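Local coordinates for hypothetical protein (PDB 2IT9) that is of unknown function but may bind DNA, as do the PC4-like proteins it resembles, at residues Ile25-Trp30 against Glu103-Pro107; Glu48-Tyr53 against Ile66-Arg72. One frame throughout, in Å; residues are numbered along the deposited sequence. Where two conformers were deposited one is given.

Contact 1 (Ile25-Trp30 against Glu103-Pro107)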
ATOM      1  N   ILE A  25       1.694   6.436  -6.523  1.00 32.89           N
ATOM      2  CA  ILE A  25       1.100   5.286  -7.200  1.00 33.09           C
ATOM      3  C   ILE A  25       0.122   4.658  -6.226  1.00 34.54           C
ATOM      4  O   ILE A  25       0.358   4.648  -4.989  1.00 33.50           O
ATOM      5  CB  ILE A  25       2.136   4.269  -7.731  1.00 34.37           C
ATOM      6  CG1 ILE A  25       3.044   3.768  -6.619  1.00 36.70           C
ATOM      7  CG2 ILE A  25       2.952   4.884  -8.866  1.00 36.02           C
ATOM      8  CD1 ILE A  25       3.851   2.504  -6.946  1.00 35.21           C
ATOM      9  N   GLY A  26      -1.009   4.205  -6.758  1.00 33.51           N
ATOM     10  CA  GLY A  26      -2.040   3.593  -5.958  1.00 33.56           C
ATOM     11  C   GLY A  26      -2.725   2.353  -6.508  1.00 35.55           C
ATOM     12  O   GLY A  26      -2.880   2.233  -7.705  1.00 33.64           O
ATOM     13  N   GLY A  27      -3.090   1.435  -5.596  1.00 35.21           N
ATOM     14  CA  GLY A  27      -3.919   0.272  -5.860  1.00 35.02           C
ATOM     15  C   GLY A  27      -5.285   0.487  -5.197  1.00 36.19           C
ATOM     16  O   GLY A  27      -5.644   1.601  -4.798  1.00 40.45           O
ATOM     17  N   GLU A  28      -6.080  -0.559  -5.056  1.00 34.60           N
ATOM     18  CA  GLU A  28      -7.398  -0.375  -4.447  1.00 36.84           C
ATOM     19  C   GLU A  28      -7.311   0.018  -2.968  1.00 36.58           C
ATOM     20  O   GLU A  28      -8.076   0.861  -2.497  1.00 37.68           O
ATOM     21  CB  GLU A  28      -8.203  -1.653  -4.527  1.00 36.37           C
ATOM     22  CG  GLU A  28      -9.651  -1.453  -4.136  1.00 44.32           C
ATOM     23  CD  GLU A  28     -10.470  -2.703  -4.229  1.00 60.89           C
ATOM     24  OE1 GLU A  28      -9.901  -3.805  -4.088  1.00 69.79           O
ATOM     25  OE2 GLU A  28     -11.706  -2.570  -4.406  1.00 71.22           O
ATOM     26  N   THR A  29      -6.386  -0.613  -2.258  1.00 33.39           N
ATOM     27  CA  THR A  29      -6.283  -0.461  -0.804  1.00 32.68           C
ATOM     28  C   THR A  29      -4.972   0.170  -0.329  1.00 34.63           C
ATOM     29  O   THR A  29      -4.626   0.062   0.855  1.00 33.11           O
ATOM     30  CB  THR A  29      -6.422  -1.847  -0.137  1.00 33.87           C
ATOM     31  OG1 THR A  29      -5.301  -2.692  -0.472  1.00 35.02           O
ATOM     32  CG2 THR A  29      -7.737  -2.526  -0.491  1.00 36.08           C
ATOM     33  N   TRP A  30      -4.215   0.797  -1.232  1.00 32.36           N
ATOM     34  CA  TRP A  30      -2.939   1.372  -0.833  1.00 31.84           C
ATOM     35  C   TRP A  30      -2.505   2.445  -1.812  1.00 32.86           C
ATOM     36  O   TRP A  30      -2.986   2.498  -2.931  1.00 31.39           O
ATOM     37  CB  TRP A  30      -1.836   0.273  -0.825  1.00 33.81           C
ATOM     38  CG  TRP A  30      -1.687  -0.454  -2.205  1.00 32.40           C
ATOM     39  CD1 TRP A  30      -2.295  -1.600  -2.588  1.00 32.71           C
ATOM     40  CD2 TRP A  30      -0.883  -0.031  -3.337  1.00 34.68           C
ATOM     41  NE1 TRP A  30      -1.940  -1.934  -3.879  1.00 37.66           N
ATOM     42  CE2 TRP A  30      -1.100  -0.967  -4.378  1.00 36.51           C
ATOM     43  CE3 TRP A  30      -0.067   1.078  -3.587  1.00 35.60           C
ATOM     44  CZ2 TRP A  30      -0.502  -0.837  -5.644  1.00 38.85           C
ATOM     45  CZ3 TRP A  30       0.522   1.214  -4.870  1.00 36.55           C
ATOM     46  CH2 TRP A  30       0.303   0.257  -5.869  1.00 36.38           C
ATOM     47  N   GLU A 103       5.927  -2.545   0.006  1.00 34.28           N
ATOM     48  CA  GLU A 103       5.597  -3.597  -0.919  1.00 36.41           C
ATOM     49  C   GLU A 103       4.166  -3.324  -1.343  1.00 35.13           C
ATOM     50  O   GLU A 103       3.304  -3.019  -0.525  1.00 36.49           O
ATOM     51  CB  GLU A 103       5.703  -4.967  -0.244  1.00 33.91           C
ATOM     52  CG  GLU A 103       6.994  -5.229   0.477  1.00 37.24           C
ATOM     53  CD  GLU A 103       7.007  -6.610   1.140  1.00 48.74           C
ATOM     54  OE1 GLU A 103       5.985  -7.322   1.006  1.00 50.01           O
ATOM     55  OE2 GLU A 103       8.017  -6.964   1.793  1.00 47.02           O
ATOM     56  N   VAL A 104       3.901  -3.392  -2.640  1.00 33.70           N
ATOM     57  CA  VAL A 104       2.586  -3.129  -3.172  1.00 31.93           C
ATOM     58  C   VAL A 104       2.272  -4.123  -4.285  1.00 34.46           C
ATOM     59  O   VAL A 104       3.184  -4.807  -4.802  1.00 34.98           O
ATOM     60  CB  VAL A 104       2.436  -1.675  -3.647  1.00 34.94           C
ATOM     61  CG1 VAL A 104       2.686  -0.690  -2.499  1.00 36.19           C
ATOM     62  CG2 VAL A 104       3.388  -1.365  -4.788  1.00 39.10           C
ATOM     63  N   TYR A 105       1.006  -4.134  -4.697  1.00 34.16           N
ATOM     64  CA  TYR A 105       0.531  -5.156  -5.660  1.00 34.94           C
ATOM     65  C   TYR A 105      -0.639  -4.678  -6.494  1.00 34.90           C
ATOM     66  O   TYR A 105      -1.558  -4.012  -5.965  1.00 33.60           O
ATOM     67  CB  TYR A 105       0.156  -6.405  -4.890  1.00 32.63           C
ATOM     68  CG  TYR A 105      -0.599  -7.468  -5.656  1.00 35.26           C
ATOM     69  CD1 TYR A 105       0.095  -8.491  -6.314  1.00 41.56           C
ATOM     70  CD2 TYR A 105      -1.981  -7.484  -5.681  1.00 36.77           C
ATOM     71  CE1 TYR A 105      -0.594  -9.518  -6.985  1.00 37.74           C
ATOM     72  CE2 TYR A 105      -2.680  -8.507  -6.360  1.00 39.20           C
ATOM     73  CZ  TYR A 105      -1.962  -9.504  -7.009  1.00 39.44           C
ATOM     74  OH  TYR A 105      -2.615 -10.526  -7.684  1.00 40.86           O
ATOM     75  N   TRP A 106      -0.586  -4.969  -7.803  1.00 34.73           N
ATOM     76  CA  TRP A 106      -1.711  -4.741  -8.723  1.00 34.14           C
ATOM     77  C   TRP A 106      -2.115  -6.091  -9.308  1.00 32.02           C
ATOM     78  O   TRP A 106      -1.239  -6.887  -9.691  1.00 34.86           O
ATOM     79  CB  TRP A 106      -1.387  -3.811  -9.886  1.00 34.22           C
ATOM     80  CG  TRP A 106      -1.285  -2.353  -9.531  1.00 33.81           C
ATOM     81  CD1 TRP A 106      -2.301  -1.558  -9.093  1.00 34.87           C
ATOM     82  CD2 TRP A 106      -0.141  -1.501  -9.691  1.00 34.62           C
ATOM     83  NE1 TRP A 106      -1.856  -0.262  -8.948  1.00 34.52           N
ATOM     84  CE2 TRP A 106      -0.527  -0.201  -9.285  1.00 33.67           C
ATOM     85  CE3 TRP A 106       1.173  -1.711 -10.122  1.00 38.56           C
ATOM     86  CZ2 TRP A 106       0.359   0.882  -9.312  1.00 36.27           C
ATOM     87  CZ3 TRP A 106       2.054  -0.645 -10.140  1.00 38.64           C
ATOM     88  CH2 TRP A 106       1.651   0.636  -9.762  1.00 37.17           C
ATOM     89  N   PRO A 107      -3.422  -6.372  -9.356  1.00 31.54           N
ATOM     90  CA  PRO A 107      -3.891  -7.644  -9.868  1.00 32.54           C
ATOM     91  C   PRO A 107      -3.997  -7.649 -11.404  1.00 32.05           C
ATOM     92  O   PRO A 107      -3.795  -6.607 -12.067  1.00 32.14           O
ATOM     93  CB  PRO A 107      -5.260  -7.774  -9.213  1.00 35.74           C
ATOM     94  CG  PRO A 107      -5.758  -6.367  -9.207  1.00 35.78           C
ATOM     95  CD  PRO A 107      -4.540  -5.547  -8.872  1.00 33.51           C
TER
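This is a buried contact between two antiparallel sheets, in which the turn joining strands 23-26 and 30-34 meets the end of strand 102-106, the last strand of the second sheet. The evidence for a side-chain-mediated junction is that the closest CA atoms, those of Gly27 and Trp106, are 6.2 Å apart, while both hydrogen bonds between the segments run from an indole to a backbone carbonyl. They are reciprocal: Trp106 NE1 donates to Gly26 O (3.0 Å, N-H...O angle 158°), and Trp30 NE1 donates to Tyr105 O (3.0 Å, 138°). Within the turn, Gly27 N bonds to Trp30 O at 2.9 Å. An ideal CB on Gly27 would fall 2.2 Å from Trp30 NE1, so the missing side chain leaves room for the indole. Val104 lies over one face of Trp30: its CB is 3.4 Å from the six-membered-ring centroid and 2° off the normal, a CH-pi contact. The two indoles meet obliquely, planes at 53°, with Trp30 CH2 3.5 Å from Trp106 CZ2. Ile25 fills the space beside them, its CD1 4.0 Å from Trp106 CH2, and also reaches Trp39 and Leu42 of helix 36-56; Trp106 packs on Val114 and Met118 of helix 110-120. Trp30, Glu103 and Val104 also pair with an antiparallel strand of the second subunit, so sheet structure continues across the dimer interface. Such joining of one beta-beta-beta-beta-alpha repeat to the next is consistent with the duplicated topology of Whirly-like proteins in the PC4 superfamily.

Contact 2 (Glu48-Tyr53 against Ile66-Arg72)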
ATOM      1  N   GLU A  48      10.095  -3.157 -19.025  1.00 33.91           N
ATOM      2  CA  GLU A  48      10.918  -4.301 -19.373  1.00 32.93           C
ATOM      3  C   GLU A  48      10.189  -5.610 -19.112  1.00 30.49           C
ATOM      4  O   GLU A  48      10.214  -6.505 -19.972  1.00 32.57           O
ATOM      5  CB  GLU A  48      12.245  -4.302 -18.613  1.00 34.19           C
ATOM      6  CG  GLU A  48      13.006  -5.544 -18.903  1.00 38.52           C
ATOM      7  CD  GLU A  48      14.411  -5.526 -18.425  1.00 44.05           C
ATOM      8  OE1 GLU A  48      14.917  -4.440 -18.061  1.00 46.44           O
ATOM      9  OE2 GLU A  48      15.011  -6.621 -18.437  1.00 48.89           O
ATOM     10  N   LEU A  49       9.549  -5.732 -17.943  1.00 32.19           N
ATOM     11  CA  LEU A  49       8.796  -6.962 -17.636  1.00 35.71           C
ATOM     12  C   LEU A  49       7.600  -7.147 -18.567  1.00 37.77           C
ATOM     13  O   LEU A  49       7.413  -8.232 -19.151  1.00 35.47           O
ATOM     14  CB  LEU A  49       8.321  -6.970 -16.189  1.00 36.42           C
ATOM     15  CG  LEU A  49       9.363  -7.231 -15.121  1.00 34.84           C
ATOM     16  CD1 LEU A  49       8.736  -6.917 -13.770  1.00 39.47           C
ATOM     17  CD2 LEU A  49       9.814  -8.665 -15.158  1.00 39.78           C
ATOM     18  N   CYS A  50       6.831  -6.075 -18.743  1.00 37.89           N
ATOM     19  CA  CYS A  50       5.655  -6.104 -19.612  1.00 40.25           C
ATOM     20  C   CYS A  50       6.041  -6.554 -21.026  1.00 39.35           C
ATOM     21  O   CYS A  50       5.450  -7.519 -21.557  1.00 43.00           O
ATOM     22  CB  CYS A  50       4.874  -4.746 -19.577  1.00 36.85           C
ATOM     23  SG  CYS A  50       3.378  -4.825 -20.608  1.00 46.73           S
ATOM     24  N   ASP A  51       7.077  -5.968 -21.622  1.00 38.02           N
ATOM     25  CA  ASP A  51       7.472  -6.344 -22.965  1.00 38.03           C
ATOM     26  C   ASP A  51       7.880  -7.809 -23.045  1.00 38.35           C
ATOM     27  O   ASP A  51       7.521  -8.507 -24.000  1.00 37.55           O
ATOM     28  CB  ASP A  51       8.641  -5.471 -23.480  1.00 39.30           C
ATOM     29  CG  ASP A  51       8.227  -4.011 -23.767  1.00 48.37           C
ATOM     30  OD1 ASP A  51       7.013  -3.653 -23.711  1.00 55.65           O
ATOM     31  OD2 ASP A  51       9.145  -3.212 -24.036  1.00 56.47           O
ATOM     32  N   GLN A  52       8.657  -8.265 -22.064  1.00 36.24           N
ATOM     33  CA  GLN A  52       9.086  -9.658 -22.054  1.00 34.94           C
ATOM     34  C   GLN A  52       7.915 -10.625 -21.927  1.00 35.07           C
ATOM     35  O   GLN A  52       7.876 -11.656 -22.613  1.00 36.80           O
ATOM     36  CB  GLN A  52      10.017  -9.913 -20.919  1.00 33.70           C
ATOM     37  CG  GLN A  52      10.623 -11.260 -21.032  1.00 36.29           C
ATOM     38  CD  GLN A  52      11.584 -11.517 -19.950  1.00 36.41           C
ATOM     39  OE1 GLN A  52      11.552 -10.834 -18.915  1.00 44.89           O
ATOM     40  NE2 GLN A  52      12.504 -12.475 -20.186  1.00 40.79           N
ATOM     41  N   TYR A  53       6.986 -10.306 -21.027  1.00 35.28           N
ATOM     42  CA  TYR A  53       5.791 -11.094 -20.877  1.00 35.95           C
ATOM     43  C   TYR A  53       5.023 -11.177 -22.195  1.00 37.29           C
ATOM     44  O   TYR A  53       4.616 -12.264 -22.602  1.00 36.17           O
ATOM     45  CB  TYR A  53       4.901 -10.531 -19.783  1.00 36.12           C
ATOM     46  CG  TYR A  53       3.463 -11.015 -19.875  1.00 33.52           C
ATOM     47  CD1 TYR A  53       3.095 -12.271 -19.413  1.00 33.76           C
ATOM     48  CD2 TYR A  53       2.484 -10.231 -20.467  1.00 35.44           C
ATOM     49  CE1 TYR A  53       1.767 -12.729 -19.524  1.00 35.48           C
ATOM     50  CE2 TYR A  53       1.169 -10.669 -20.566  1.00 39.55           C
ATOM     51  CZ  TYR A  53       0.807 -11.918 -20.114  1.00 37.08           C
ATOM     52  OH  TYR A  53      -0.521 -12.333 -20.251  1.00 36.84           O
ATOM     53  N   ILE A  66       3.801 -18.201 -16.288  1.00 30.83           N
ATOM     54  CA  ILE A  66       5.149 -17.677 -16.249  1.00 33.28           C
ATOM     55  C   ILE A  66       5.281 -16.772 -15.066  1.00 31.83           C
ATOM     56  O   ILE A  66       4.315 -16.087 -14.648  1.00 29.04           O
ATOM     57  CB  ILE A  66       5.504 -16.887 -17.552  1.00 34.21           C
ATOM     58  CG1 ILE A  66       6.996 -16.523 -17.603  1.00 40.03           C
ATOM     59  CG2 ILE A  66       4.659 -15.637 -17.699  1.00 37.76           C
ATOM     60  CD1 ILE A  66       7.908 -17.706 -17.696  1.00 40.85           C
ATOM     61  N   THR A  67       6.471 -16.796 -14.508  1.00 31.30           N
ATOM     62  CA  THR A  67       6.873 -15.885 -13.434  1.00 32.04           C
ATOM     63  C   THR A  67       8.179 -15.211 -13.927  1.00 30.40           C
ATOM     64  O   THR A  67       9.119 -15.898 -14.393  1.00 32.50           O
ATOM     65  CB  THR A  67       7.159 -16.649 -12.101  1.00 36.63           C
ATOM     66  OG1 THR A  67       6.008 -17.411 -11.728  1.00 40.99           O
ATOM     67  CG2 THR A  67       7.541 -15.659 -10.957  1.00 36.35           C
ATOM     68  N   LEU A  68       8.223 -13.881 -13.831  1.00 30.08           N
ATOM     69  CA  LEU A  68       9.394 -13.122 -14.269  1.00 31.92           C
ATOM     70  C   LEU A  68       9.735 -12.204 -13.131  1.00 33.15           C
ATOM     71  O   LEU A  68       8.882 -11.449 -12.688  1.00 33.33           O
ATOM     72  CB  LEU A  68       9.047 -12.257 -15.502  1.00 32.16           C
ATOM     73  CG  LEU A  68       8.572 -12.965 -16.776  1.00 31.82           C
ATOM     74  CD1 LEU A  68       8.150 -11.943 -17.803  1.00 36.98           C
ATOM     75  CD2 LEU A  68       9.700 -13.844 -17.300  1.00 30.25           C
ATOM     76  N   GLU A  69      10.976 -12.244 -12.666  1.00 29.97           N
ATOM     77  CA  GLU A  69      11.390 -11.374 -11.560  1.00 31.57           C
ATOM     78  C   GLU A  69      12.540 -10.513 -12.062  1.00 30.06           C
ATOM     79  O   GLU A  69      13.503 -11.023 -12.656  1.00 30.35           O
ATOM     80  CB  GLU A  69      11.858 -12.224 -10.367  1.00 34.25           C
ATOM     81  CG  GLU A  69      12.348 -11.446  -9.206  1.00 40.20           C
ATOM     82  CD  GLU A  69      12.835 -12.339  -8.090  1.00 50.30           C
ATOM     83  OE1 GLU A  69      12.022 -13.138  -7.587  1.00 51.83           O
ATOM     84  OE2 GLU A  69      14.012 -12.200  -7.694  1.00 50.58           O
ATOM     85  N   LEU A  70      12.492  -9.225 -11.734  1.00 31.82           N
ATOM     86  CA  LEU A  70      13.532  -8.298 -12.132  1.00 32.61           C
ATOM     87  C   LEU A  70      13.816  -7.351 -10.981  1.00 33.18           C
ATOM     88  O   LEU A  70      12.923  -6.676 -10.493  1.00 32.54           O
ATOM     89  CB  LEU A  70      13.071  -7.473 -13.342  1.00 32.81           C
ATOM     90  CG  LEU A  70      13.953  -6.284 -13.736  1.00 33.38           C
ATOM     91  CD1 LEU A  70      15.369  -6.701 -14.060  1.00 34.47           C
ATOM     92  CD2 LEU A  70      13.324  -5.555 -14.975  1.00 36.65           C
ATOM     93  N   GLU A  71      15.062  -7.315 -10.570  1.00 31.36           N
ATOM     94  CA  GLU A  71      15.519  -6.370  -9.564  1.00 32.13           C
ATOM     95  C   GLU A  71      16.515  -5.381 -10.140  1.00 29.77           C
ATOM     96  O   GLU A  71      17.574  -5.724 -10.617  1.00 30.89           O
ATOM     97  CB  GLU A  71      16.209  -7.047  -8.379  1.00 31.66           C
ATOM     98  CG  GLU A  71      16.692  -5.996  -7.344  1.00 35.99           C
ATOM     99  CD  GLU A  71      17.326  -6.556  -6.073  1.00 42.90           C
ATOM    100  OE1 GLU A  71      18.161  -7.487  -6.144  1.00 47.39           O
ATOM    101  OE2 GLU A  71      17.044  -5.980  -4.994  1.00 49.86           O
ATOM    102  N   ARG A  72      16.166  -4.125 -10.009  1.00 32.73           N
ATOM    103  CA  ARG A  72      17.025  -3.038 -10.361  0.50 32.19           C
ATOM    104  C   ARG A  72      16.832  -2.098  -9.156  1.00 33.27           C
ATOM    105  O   ARG A  72      15.813  -1.450  -9.064  1.00 31.35           O
ATOM    106  CB  ARG A  72      16.516  -2.381 -11.634  0.50 33.70           C
ATOM    107  CG  ARG A  72      17.368  -1.272 -12.084  0.50 33.42           C
ATOM    108  CD  ARG A  72      18.225  -1.643 -13.276  0.50 42.40           C
ATOM    109  NE  ARG A  72      17.425  -1.684 -14.496  0.50 41.42           N
ATOM    110  CZ  ARG A  72      16.961  -0.610 -15.140  0.50 52.01           C
ATOM    111  NH1 ARG A  72      17.169   0.629 -14.685  0.50 50.73           N
ATOM    112  NH2 ARG A  72      16.247  -0.780 -16.242  0.50 46.25           N
TER
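Leu49, Leu68 and Leu70 form the apolar centre, with Leu49 CD2 3.7 Å from Leu68 CB and 3.9 Å from Leu70 CB. Leu68 buries 95 of the 383 Å² summed over both segments; its CD1 also lies 4.1 Å from Tyr53 CB. Beyond it, Ile66 CG2 approaches the edge of the Tyr53 ring, 4.1 Å from CD1. The pattern is that of a helix laid on the face of an antiparallel sheet: the axes of 48-53 and 66-72 come within 9.5 Å, and their directions differ by 153°, so helical segment 48-53 runs roughly antiparallel to 66-72, part of the edge strand that follows helix 36-56. Ile66, Leu68, Leu70 and Arg72 direct their CA-to-CB bonds at the helix, whereas that of Glu69 points away. Toward the solvent, Gln52 OE1 is 3.7 Å from Leu68 CD1 and Glu48 CD 3.6 Å from Leu70 CD2. Tyr53 OH is hydrogen-bonded to Asp82 O. Glu48 OE1 and Arg72 NH2, at 4.3 Å, are beyond salt-bridge distance; Arg72 NH1 instead pairs with Glu44 OE1.

Overall arrangement
The centres of the two contacts are 18 Å apart, on opposite sides of the centre of the chain, and their nearest atoms are about 10 Å apart without touching. In sequence contact 2 is nested inside contact 1: residues 25-30 come first, then 48-53 and 66-72, then 103-107. The four-stranded sheet 65-72, 75-82, 85-92, 102-106 links them, because contact 2 uses one of its outermost strands and contact 1 the other. Helix 36-56 adds a second link, packing on 66-72 and also receiving Ile25. Contact 2 thus packs the helix that ends the first repeat onto the sheet of the second, while contact 1 joins that sheet to the N-terminal one beside the dimer interface.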